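Side-chain contacts in putative glutathione S-transferase (Sinorhizobium meliloti, PDB 4MDC), which probably conjugates glutathione to electrophilic substrates, acting as a homodimeric glutathione transferase: residues L125-A130 against R168-Y173; V137-F142 against S157-T162; A198-L203 against E219-L224; V202-Y205 against D210-D213. One frame throughout, in Å; residues are numbered along the deposited sequence.

Contact 1 (L125-A130 against R168-Y173)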
# COMPACT_ATOMS: atom_id res chain seq x y z
N LEU B 125 1.46 7.47 4.04
CA LEU B 125 0.81 7.44 2.73
C LEU B 125 -0.29 6.40 2.53
O LEU B 125 -1.10 6.52 1.58
CB LEU B 125 1.85 7.27 1.62
CG LEU B 125 2.86 8.42 1.58
CD1 LEU B 125 3.83 8.17 0.47
CD2 LEU B 125 2.27 9.84 1.46
N GLN B 126 -0.41 5.47 3.48
CA GLN B 126 -1.50 4.55 3.47
C GLN B 126 -2.39 4.67 4.70
O GLN B 126 -3.60 4.78 4.54
CB GLN B 126 -0.97 3.08 3.35
CG GLN B 126 -0.17 2.90 2.10
CD GLN B 126 0.40 1.47 1.96
OE1 GLN B 126 0.08 0.55 2.73
NE2 GLN B 126 1.22 1.30 0.96
N LYS B 127 -1.83 4.49 5.91
CA LYS B 127 -2.68 4.54 7.11
C LYS B 127 -3.30 5.93 7.31
O LYS B 127 -4.52 6.06 7.39
CB LYS B 127 -1.94 4.09 8.34
CG LYS B 127 -2.88 3.99 9.55
CD LYS B 127 -2.23 3.39 10.77
CE LYS B 127 -3.00 3.56 12.03
NZ LYS B 127 -4.43 3.19 11.94
N MSE B 128 -2.48 6.97 7.45
CA MSE B 128 -2.99 8.33 7.63
C MSE B 128 -3.85 8.73 6.44
O MSE B 128 -4.84 9.49 6.57
CB MSE B 128 -1.89 9.37 7.84
CG MSE B 128 -2.48 10.70 8.38
SE MSE B 128 -1.02 12.00 8.63
CE MSE B 128 -2.17 13.43 9.33
N GLU B 129 -3.49 8.24 5.27
CA GLU B 129 -4.26 8.59 4.06
C GLU B 129 -5.72 8.06 4.13
O GLU B 129 -6.68 8.77 3.87
CB GLU B 129 -3.51 8.02 2.87
CG GLU B 129 -4.15 8.24 1.54
CD GLU B 129 -3.93 9.67 0.99
OE1 GLU B 129 -3.23 10.49 1.64
OE2 GLU B 129 -4.44 9.95 -0.13
N ALA B 130 -5.85 6.83 4.61
CA ALA B 130 -7.18 6.23 4.78
C ALA B 130 -7.95 6.79 5.96
O ALA B 130 -9.18 7.03 5.85
CB ALA B 130 -7.08 4.71 4.94
N ARG B 168 -5.55 13.78 15.41
CA ARG B 168 -4.70 13.94 16.56
C ARG B 168 -3.77 12.73 16.81
O ARG B 168 -2.60 12.89 17.12
CB ARG B 168 -5.49 14.24 17.80
CG ARG B 168 -4.55 14.62 18.94
CD ARG B 168 -5.33 15.07 20.14
NE ARG B 168 -4.57 15.94 21.04
CZ ARG B 168 -4.35 15.68 22.33
NH1 ARG B 168 -4.79 14.55 22.87
NH2 ARG B 168 -3.67 16.56 23.09
N GLN B 169 -4.32 11.54 16.64
CA GLN B 169 -3.50 10.35 16.83
C GLN B 169 -2.26 10.34 15.93
O GLN B 169 -1.17 10.01 16.37
CB GLN B 169 -4.37 9.11 16.55
CG GLN B 169 -3.58 7.82 16.44
CD GLN B 169 -4.25 6.66 15.65
OE1 GLN B 169 -5.41 6.73 15.23
NE2 GLN B 169 -3.49 5.58 15.48
N HIS B 170 -2.45 10.71 14.67
CA HIS B 170 -1.39 10.85 13.70
C HIS B 170 -0.37 11.93 14.00
O HIS B 170 0.81 11.68 13.94
CB HIS B 170 -1.99 10.99 12.28
CG HIS B 170 -2.57 9.71 11.82
ND1 HIS B 170 -1.75 8.66 11.48
CD2 HIS B 170 -3.84 9.23 11.78
CE1 HIS B 170 -2.50 7.63 11.15
NE2 HIS B 170 -3.76 7.95 11.32
N MSE B 171 -0.84 13.11 14.41
CA MSE B 171 0.03 14.20 14.84
C MSE B 171 0.81 13.81 16.08
O MSE B 171 1.97 14.18 16.22
CB MSE B 171 -0.78 15.48 15.08
CG MSE B 171 -1.44 15.97 13.82
SE MSE B 171 -0.24 16.29 12.28
CE MSE B 171 0.94 17.60 13.27
N LYS B 172 0.18 13.11 17.01
CA LYS B 172 0.84 12.69 18.22
C LYS B 172 1.92 11.62 17.94
O LYS B 172 2.98 11.63 18.56
CB LYS B 172 -0.14 12.21 19.27
CG LYS B 172 -0.90 13.38 19.90
CD LYS B 172 -0.04 14.02 20.98
CE LYS B 172 -0.59 15.35 21.43
NZ LYS B 172 0.26 15.97 22.47
N TYR B 173 1.67 10.78 16.96
CA TYR B 173 2.66 9.74 16.59
C TYR B 173 3.84 10.43 15.97
O TYR B 173 5.00 10.16 16.27
CB TYR B 173 2.06 8.72 15.63
CG TYR B 173 3.01 7.54 15.34
CD1 TYR B 173 3.63 6.87 16.37
CD2 TYR B 173 3.28 7.15 14.05
CE1 TYR B 173 4.47 5.76 16.11
CE2 TYR B 173 4.10 6.06 13.80
CZ TYR B 173 4.69 5.39 14.81
OH TYR B 173 5.55 4.34 14.48
O HOH W 1 -5.25 3.57 14.82
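Lys-127 is the first residue of 125-130 to reach across to 168-173. The setting is the all-helical C-terminal domain of the glutathione transferase fold, where helices 111-145 and 167-180 run roughly antiparallel, their local axes 146° apart. The lysine chain leaves with CG anti to the backbone N (chi1 -173°), which lays CG at the edge of the His-170 ring, in its plane and 4.0 Å from CE1. Farther out, Lys-127 NZ and Gln-169 NE2 both donate to one water, the amide at 2.8 Å from NE2 to the water oxygen. NZ also makes a salt bridge with Asp-131, and the same carboxylate oxygen is hydrogen-bonded to His-170 NE2, a grip that should fix the turn of the imidazole. Ala-69 of the second subunit packs on this lysine, placing it beside the dimer interface. Next along the helix, Met-128, built as selenomethionine, slides extended past His-170 in the opposite direction. Its CG sits over one ring face, offset toward the rim, in a CH-pi contact 3.8 Å from the centroid of His-170. The selenium stands obliquely to the ring, and the chain ends with Met-128 CE 3.8 Å from His-170 CB.

Contact 2 (V137-F142 against S157-T162)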
# COMPACT_ATOMS: atom_id res chain seq x y z
N VAL B 137 -9.95 15.32 1.94
CA VAL B 137 -9.73 16.00 0.63
C VAL B 137 -10.98 15.81 -0.28
O VAL B 137 -11.42 16.72 -1.01
CB VAL B 137 -8.43 15.47 -0.02
CG1 VAL B 137 -8.36 15.84 -1.49
CG2 VAL B 137 -7.21 16.01 0.73
N ARG B 138 -11.52 14.61 -0.28
CA ARG B 138 -12.68 14.36 -1.14
C ARG B 138 -13.85 15.25 -0.76
O ARG B 138 -14.49 15.86 -1.63
CB ARG B 138 -13.10 12.90 -1.05
CG ARG B 138 -14.30 12.57 -1.94
CD ARG B 138 -14.70 11.11 -1.86
NE ARG B 138 -15.99 10.93 -2.52
CZ ARG B 138 -16.17 10.74 -3.82
NH1 ARG B 138 -15.15 10.68 -4.65
NH2 ARG B 138 -17.41 10.58 -4.29
N GLU B 139 -14.11 15.38 0.52
CA GLU B 139 -15.22 16.21 0.97
C GLU B 139 -14.97 17.72 0.76
O GLU B 139 -15.87 18.43 0.31
CB GLU B 139 -15.53 15.98 2.43
CG GLU B 139 -16.08 14.59 2.72
CD GLU B 139 -17.24 14.19 1.81
OE1 GLU B 139 -18.16 15.01 1.58
OE2 GLU B 139 -17.20 13.07 1.26
N ARG B 140 -13.75 18.17 1.04
CA ARG B 140 -13.41 19.60 0.93
C ARG B 140 -12.96 20.10 -0.42
O ARG B 140 -13.10 21.27 -0.73
CB ARG B 140 -12.35 19.94 1.97
CG ARG B 140 -12.94 19.70 3.33
CD ARG B 140 -12.32 20.53 4.42
NE ARG B 140 -12.31 21.95 4.05
CZ ARG B 140 -11.39 22.84 4.43
NH1 ARG B 140 -10.44 22.51 5.28
NH2 ARG B 140 -11.44 24.08 3.97
N ILE B 141 -12.35 19.26 -1.22
CA ILE B 141 -11.79 19.69 -2.50
C ILE B 141 -12.78 19.13 -3.57
O ILE B 141 -13.55 19.85 -4.27
CB ILE B 141 -10.29 19.21 -2.66
CG1 ILE B 141 -9.35 19.79 -1.55
CG2 ILE B 141 -9.71 19.53 -4.04
CD1 ILE B 141 -9.18 21.27 -1.61
N PHE B 142 -12.79 17.81 -3.66
CA PHE B 142 -13.31 17.16 -4.87
C PHE B 142 -14.83 17.27 -5.04
O PHE B 142 -15.31 17.46 -6.17
CB PHE B 142 -12.86 15.71 -4.95
CG PHE B 142 -11.37 15.50 -4.99
CD1 PHE B 142 -10.49 16.50 -5.39
CD2 PHE B 142 -10.86 14.25 -4.67
CE1 PHE B 142 -9.12 16.25 -5.40
CE2 PHE B 142 -9.50 14.00 -4.70
CZ PHE B 142 -8.62 15.01 -5.06
N SER B 157 -20.95 16.08 6.50
CA SER B 157 -20.48 16.49 7.83
C SER B 157 -19.97 15.29 8.65
O SER B 157 -19.03 15.45 9.44
CB SER B 157 -21.56 17.26 8.59
OG SER B 157 -22.67 16.43 8.84
N LYS B 158 -20.57 14.12 8.46
CA LYS B 158 -20.21 12.94 9.25
C LYS B 158 -18.81 12.42 8.85
O LYS B 158 -17.99 12.09 9.71
CB LYS B 158 -21.28 11.86 9.15
CG LYS B 158 -20.93 10.58 9.94
CD LYS B 158 -21.81 9.36 9.66
CE LYS B 158 -20.95 8.10 9.60
NZ LYS B 158 -21.57 6.97 10.34
N ILE B 159 -18.55 12.38 7.55
CA ILE B 159 -17.20 12.03 7.07
C ILE B 159 -16.16 13.08 7.52
O ILE B 159 -15.08 12.71 7.99
CB ILE B 159 -17.18 11.84 5.55
CG1 ILE B 159 -18.02 10.61 5.20
CG2 ILE B 159 -15.74 11.65 5.07
CD1 ILE B 159 -18.34 10.51 3.72
N LEU B 160 -16.49 14.37 7.43
CA LEU B 160 -15.56 15.39 7.96
C LEU B 160 -15.24 15.16 9.41
O LEU B 160 -14.10 15.26 9.83
CB LEU B 160 -16.10 16.82 7.85
CG LEU B 160 -16.11 17.43 6.46
CD1 LEU B 160 -16.69 18.84 6.50
CD2 LEU B 160 -14.73 17.46 5.91
N ARG B 161 -16.27 14.90 10.20
CA ARG B 161 -16.05 14.73 11.63
C ARG B 161 -15.17 13.54 11.95
O ARG B 161 -14.31 13.65 12.79
CB ARG B 161 -17.39 14.66 12.36
CG ARG B 161 -17.31 14.56 13.85
CD ARG B 161 -18.71 14.71 14.37
NE ARG B 161 -19.57 13.61 13.97
CZ ARG B 161 -20.67 13.67 13.19
NH1 ARG B 161 -21.11 14.81 12.65
NH2 ARG B 161 -21.34 12.54 12.95
N THR B 162 -15.43 12.42 11.30
CA THR B 162 -14.67 11.20 11.52
C THR B 162 -13.21 11.45 11.14
O THR B 162 -12.31 11.13 11.92
CB THR B 162 -15.26 10.02 10.73
OG1 THR B 162 -16.60 9.80 11.15
CG2 THR B 162 -14.50 8.71 11.01
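Glu-139 contributes the largest share of this contact, laying its aliphatic part against Leu-160 and Ile-159 before its carboxylate turns to polar partners. Followed outward, its CB meets Leu-160 first, with CD2 of that leucine 3.9 Å from CB. The next atom, CG, stands beside the backbone N (chi1 -67°) and touches the branch methyl of the isoleucine, 3.8 Å separating Glu-139 CG from Ile-159 CG2. The chain then bends at chi2 (-50°), swinging the carboxylate over the end of Ile-159; OE2 comes to 3.7 Å from CD1, a plain van der Waals touch, the two side chains crossing at about a right angle. The other oxygen, OE1, does the polar work: it is hydrogen-bonded to the backbone N of Asp-156, just ahead of helix 157-165, and makes a salt bridge with Lys-143 one turn on in its own helix. One carboxylate thus pins the start of the short helix to the long one.

Arg-140 completes the packing. Its CG lies across the same leucine methyl, 3.9 Å from Leu-160 CD2, while the guanidinium goes on to a salt bridge with Glu-208. Behind, Val-137 O accepts from both Ile-141 N and Phe-142 N, the mark of the wider pi-type turn here. The local axes cross at -122°, 9.8 Å apart at their closest. Such a long helix packed against the short helix that follows it belongs to the helical bundle of the glutathione transferase C-terminal domain.

Contact 3 (A198-L203 against E219-L224)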
# COMPACT_ATOMS: atom_id res chain seq x y z
N ALA B 198 4.87 15.39 3.13
CA ALA B 198 3.93 15.50 2.04
C ALA B 198 2.47 15.45 2.53
O ALA B 198 1.67 16.25 2.14
CB ALA B 198 4.17 14.42 1.03
N ALA B 199 2.16 14.51 3.41
CA ALA B 199 0.82 14.33 3.98
C ALA B 199 0.45 15.54 4.86
O ALA B 199 -0.62 16.14 4.66
CB ALA B 199 0.73 13.07 4.79
N ILE B 200 1.41 15.97 5.70
CA ILE B 200 1.15 17.15 6.53
C ILE B 200 0.91 18.40 5.69
O ILE B 200 0.06 19.22 6.07
CB ILE B 200 2.34 17.44 7.48
CG1 ILE B 200 2.40 16.38 8.56
CG2 ILE B 200 2.30 18.82 8.07
CD1 ILE B 200 1.18 16.10 9.30
N SER B 201 1.65 18.56 4.59
CA SER B 201 1.53 19.78 3.77
C SER B 201 0.15 19.91 3.16
O SER B 201 -0.39 21.06 3.00
CB SER B 201 2.61 19.85 2.69
OG SER B 201 2.38 18.95 1.61
N VAL B 202 -0.49 18.79 2.84
CA VAL B 202 -1.86 18.81 2.29
C VAL B 202 -2.87 19.27 3.37
O VAL B 202 -3.74 20.15 3.12
CB VAL B 202 -2.23 17.44 1.70
CG1 VAL B 202 -3.70 17.32 1.35
CG2 VAL B 202 -1.38 17.14 0.46
N LEU B 203 -2.79 18.62 4.53
CA LEU B 203 -3.63 18.97 5.64
C LEU B 203 -3.41 20.43 6.05
O LEU B 203 -4.38 21.11 6.40
CB LEU B 203 -3.43 18.02 6.81
CG LEU B 203 -3.89 16.60 6.43
CD1 LEU B 203 -3.46 15.59 7.49
CD2 LEU B 203 -5.38 16.54 6.24
N GLU B 219 8.40 21.67 15.04
CA GLU B 219 9.81 21.93 14.89
C GLU B 219 10.36 21.09 13.73
O GLU B 219 11.14 21.57 12.89
CB GLU B 219 10.57 21.64 16.20
CG GLU B 219 12.09 21.87 16.12
CD GLU B 219 12.89 20.75 15.42
OE1 GLU B 219 12.50 19.55 15.51
OE2 GLU B 219 13.94 21.04 14.76
N TRP B 220 9.97 19.81 13.69
CA TRP B 220 10.37 18.92 12.61
C TRP B 220 9.86 19.39 11.23
O TRP B 220 10.62 19.41 10.21
CB TRP B 220 9.97 17.45 12.95
CG TRP B 220 10.00 16.56 11.77
CD1 TRP B 220 11.03 15.75 11.33
CD2 TRP B 220 8.95 16.39 10.81
NE1 TRP B 220 10.70 15.16 10.16
CE2 TRP B 220 9.41 15.51 9.82
CE3 TRP B 220 7.64 16.88 10.71
CZ2 TRP B 220 8.62 15.12 8.75
CZ3 TRP B 220 6.87 16.51 9.68
CH2 TRP B 220 7.36 15.68 8.66
N TYR B 221 8.58 19.82 11.17
CA TYR B 221 8.01 20.25 9.90
C TYR B 221 8.63 21.55 9.37
O TYR B 221 8.84 21.72 8.16
CB TYR B 221 6.51 20.40 9.99
CG TYR B 221 5.85 20.75 8.68
CD1 TYR B 221 5.89 19.90 7.58
CD2 TYR B 221 5.17 21.97 8.53
CE1 TYR B 221 5.26 20.23 6.38
CE2 TYR B 221 4.56 22.29 7.32
CZ TYR B 221 4.64 21.42 6.25
OH TYR B 221 4.00 21.71 5.06
N GLN B 222 8.98 22.43 10.29
CA GLN B 222 9.66 23.64 9.91
C GLN B 222 10.98 23.33 9.20
O GLN B 222 11.31 23.99 8.22
CB GLN B 222 9.85 24.55 11.13
CG GLN B 222 9.92 26.01 10.78
CD GLN B 222 11.32 26.37 10.43
OE1 GLN B 222 12.27 25.62 10.79
NE2 GLN B 222 11.51 27.47 9.73
N ARG B 223 11.69 22.29 9.64
CA ARG B 223 12.88 21.84 8.95
C ARG B 223 12.58 21.30 7.57
O ARG B 223 13.32 21.62 6.64
CB ARG B 223 13.65 20.73 9.70
CG ARG B 223 14.44 21.15 10.93
CD ARG B 223 15.16 19.91 11.49
NE ARG B 223 14.44 19.33 12.62
CZ ARG B 223 14.30 18.02 12.85
NH1 ARG B 223 14.77 17.08 11.98
NH2 ARG B 223 13.65 17.64 13.94
N LEU B 224 11.56 20.47 7.41
CA LEU B 224 11.25 19.96 6.07
C LEU B 224 10.75 21.08 5.12
O LEU B 224 11.17 21.15 3.95
CB LEU B 224 10.20 18.90 6.12
CG LEU B 224 10.70 17.46 6.34
CD1 LEU B 224 11.45 16.93 5.11
CD2 LEU B 224 11.59 17.35 7.57
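Ile-200 sets its CG2 methyl squarely over one face of the Tyr-221 ring, above its centre. The methyl is 3.8 Å from the ring centroid and 13° off the normal, a CH-pi contact; its nearest ring atom is CE1, 3.7 Å from Ile-200 CG2. The two side chains slide past each other in opposite directions. Tyr-221 gets there with CG anti to the backbone N (chi1 -176°), which carries the ring straight across toward helix 191-205. Its far end comes up to the next residue, where Tyr-221 OH lies 3.3 Å from Ser-201 CB. The serine hydroxyl is used otherwise: it donates to Ala-198 O, 2.8 Å from Ser-201 OG, and is also hydrogen-bonded to Arg-36. With an alanine in place of Tyr-221, Ile-200 CG2 would probably lose the flat surface it rests on and the indole of Trp-211 the nearly parallel ring it meets, opening a gap in this buried layer. On another side of helix 215-225, Arg-223 grips Glu-219 side-on, NE and NH2 each taking one carboxylate oxygen. Placed in the fold, helix 191-205 is central here: Ile-200 also packs on Met-171 and Leu-174 of helix 167-180, Val-202 and Leu-203 lean on helix 111-145, and Arg-36 brings in helix 33-44.

Contact 4 (V202-Y205 against D210-D213)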
# COMPACT_ATOMS: atom_id res chain seq x y z
N VAL B 202 -0.49 18.79 2.84
CA VAL B 202 -1.86 18.81 2.29
C VAL B 202 -2.87 19.27 3.37
O VAL B 202 -3.74 20.15 3.12
CB VAL B 202 -2.23 17.44 1.70
CG1 VAL B 202 -3.70 17.32 1.35
CG2 VAL B 202 -1.38 17.14 0.46
N LEU B 203 -2.79 18.62 4.53
CA LEU B 203 -3.63 18.97 5.64
C LEU B 203 -3.41 20.43 6.05
O LEU B 203 -4.38 21.11 6.40
CB LEU B 203 -3.43 18.02 6.81
CG LEU B 203 -3.89 16.60 6.43
CD1 LEU B 203 -3.46 15.59 7.49
CD2 LEU B 203 -5.38 16.54 6.24
N ASP B 204 -2.14 20.87 6.03
CA ASP B 204 -1.83 22.24 6.46
C ASP B 204 -2.34 23.23 5.47
O ASP B 204 -2.88 24.29 5.89
CB ASP B 204 -0.33 22.40 6.68
CG ASP B 204 0.02 23.65 7.52
OD1 ASP B 204 -0.64 23.90 8.55
OD2 ASP B 204 0.93 24.36 7.05
N TYR B 205 -2.27 22.95 4.17
CA TYR B 205 -2.88 23.82 3.14
C TYR B 205 -4.35 24.09 3.49
O TYR B 205 -4.88 25.23 3.40
CB TYR B 205 -2.86 23.12 1.79
CG TYR B 205 -3.31 23.97 0.63
CD1 TYR B 205 -4.65 24.21 0.38
CD2 TYR B 205 -2.36 24.52 -0.24
CE1 TYR B 205 -5.03 24.98 -0.73
CE2 TYR B 205 -2.73 25.31 -1.33
CZ TYR B 205 -4.07 25.55 -1.54
OH TYR B 205 -4.44 26.31 -2.62
N ASP B 210 -3.89 21.79 14.09
CA ASP B 210 -3.66 22.71 15.21
C ASP B 210 -2.24 22.55 15.70
O ASP B 210 -1.91 21.63 16.44
CB ASP B 210 -4.63 22.44 16.32
CG ASP B 210 -4.42 23.34 17.54
OD1 ASP B 210 -3.46 24.15 17.61
OD2 ASP B 210 -5.24 23.20 18.41
N TRP B 211 -1.37 23.44 15.24
CA TRP B 211 0.05 23.30 15.56
C TRP B 211 0.35 23.57 17.03
O TRP B 211 1.37 23.11 17.54
CB TRP B 211 0.90 24.17 14.65
CG TRP B 211 1.00 23.68 13.25
CD1 TRP B 211 0.39 24.21 12.14
CD2 TRP B 211 1.72 22.51 12.78
NE1 TRP B 211 0.74 23.48 11.02
CE2 TRP B 211 1.55 22.44 11.39
CE3 TRP B 211 2.51 21.56 13.41
CZ2 TRP B 211 2.12 21.44 10.62
CZ3 TRP B 211 3.08 20.53 12.64
CH2 TRP B 211 2.90 20.50 11.26
N SER B 212 -0.50 24.33 17.72
CA SER B 212 -0.28 24.59 19.17
C SER B 212 -0.39 23.29 19.99
O SER B 212 0.14 23.19 21.09
CB SER B 212 -1.30 25.62 19.69
OG SER B 212 -2.59 25.01 19.93
N ASP B 213 -1.08 22.30 19.43
CA ASP B 213 -1.25 20.99 20.09
C ASP B 213 -0.14 20.02 19.69
O ASP B 213 -0.03 18.96 20.30
CB ASP B 213 -2.60 20.39 19.73
CG ASP B 213 -2.93 19.11 20.54
OD1 ASP B 213 -2.91 19.11 21.79
OD2 ASP B 213 -3.28 18.11 19.87
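Asp-204 and Trp-211 form the tight part of this contact, two buried side chains joined through one hydrogen bond. Trp-211 NE1 donates to Asp-204 OD1 at 2.9 Å, with a nearly straight N-H...O angle of 162°. The oxygen lies close to the indole plane, at the edge of the ring, yet the donor comes from above the carboxylate, whose plane is turned 81° against the ring. With CG anti to its own nitrogen (chi1 -163°), Asp-204 points the carboxylate out of the helix to meet it. OD1 has a second partner, His-246 NE2 from the C-terminal tail. In the all-helical domain of the glutathione transferase fold, this bond ties the last turn of helix 191-205 to the short 3-10 segment 211-213 leading into helix 215-225. A leucine in place of Asp-204 is likely to leave the indole N-H and His-246 without their shared acceptor in a buried setting. The other side of the loop is looser: Asp-210 and Ser-212 are exposed and reach nothing on 202-205. They engage each other instead, Ser-212 OG donating to Asp-210 OD1 at 2.6 Å, while Asp-213 makes a salt bridge with Arg-168.

How the contacts relate
From the N terminus, contact 1 opens first, on helix 111-145. Farther along that helix contact 2 opens, and it closes at helix 157-165 before the chain reaches helix 167-180 and closes contact 1, making contact 2 the inner of two loops. Contacts 3 and 4 follow in series, both starting from helix 191-205 and sharing Val-202 and Leu-203; contact 4 closes in the turn at 210-213, contact 3 later at helix 215-225. The pairs are knit together by packing: Met-171 CE lies 3.7 Å from Trp-211 CZ3, and Val-137 CG2 is 3.8 Å from Val-202 CG1. Together they bind five helices of the C-terminal domain.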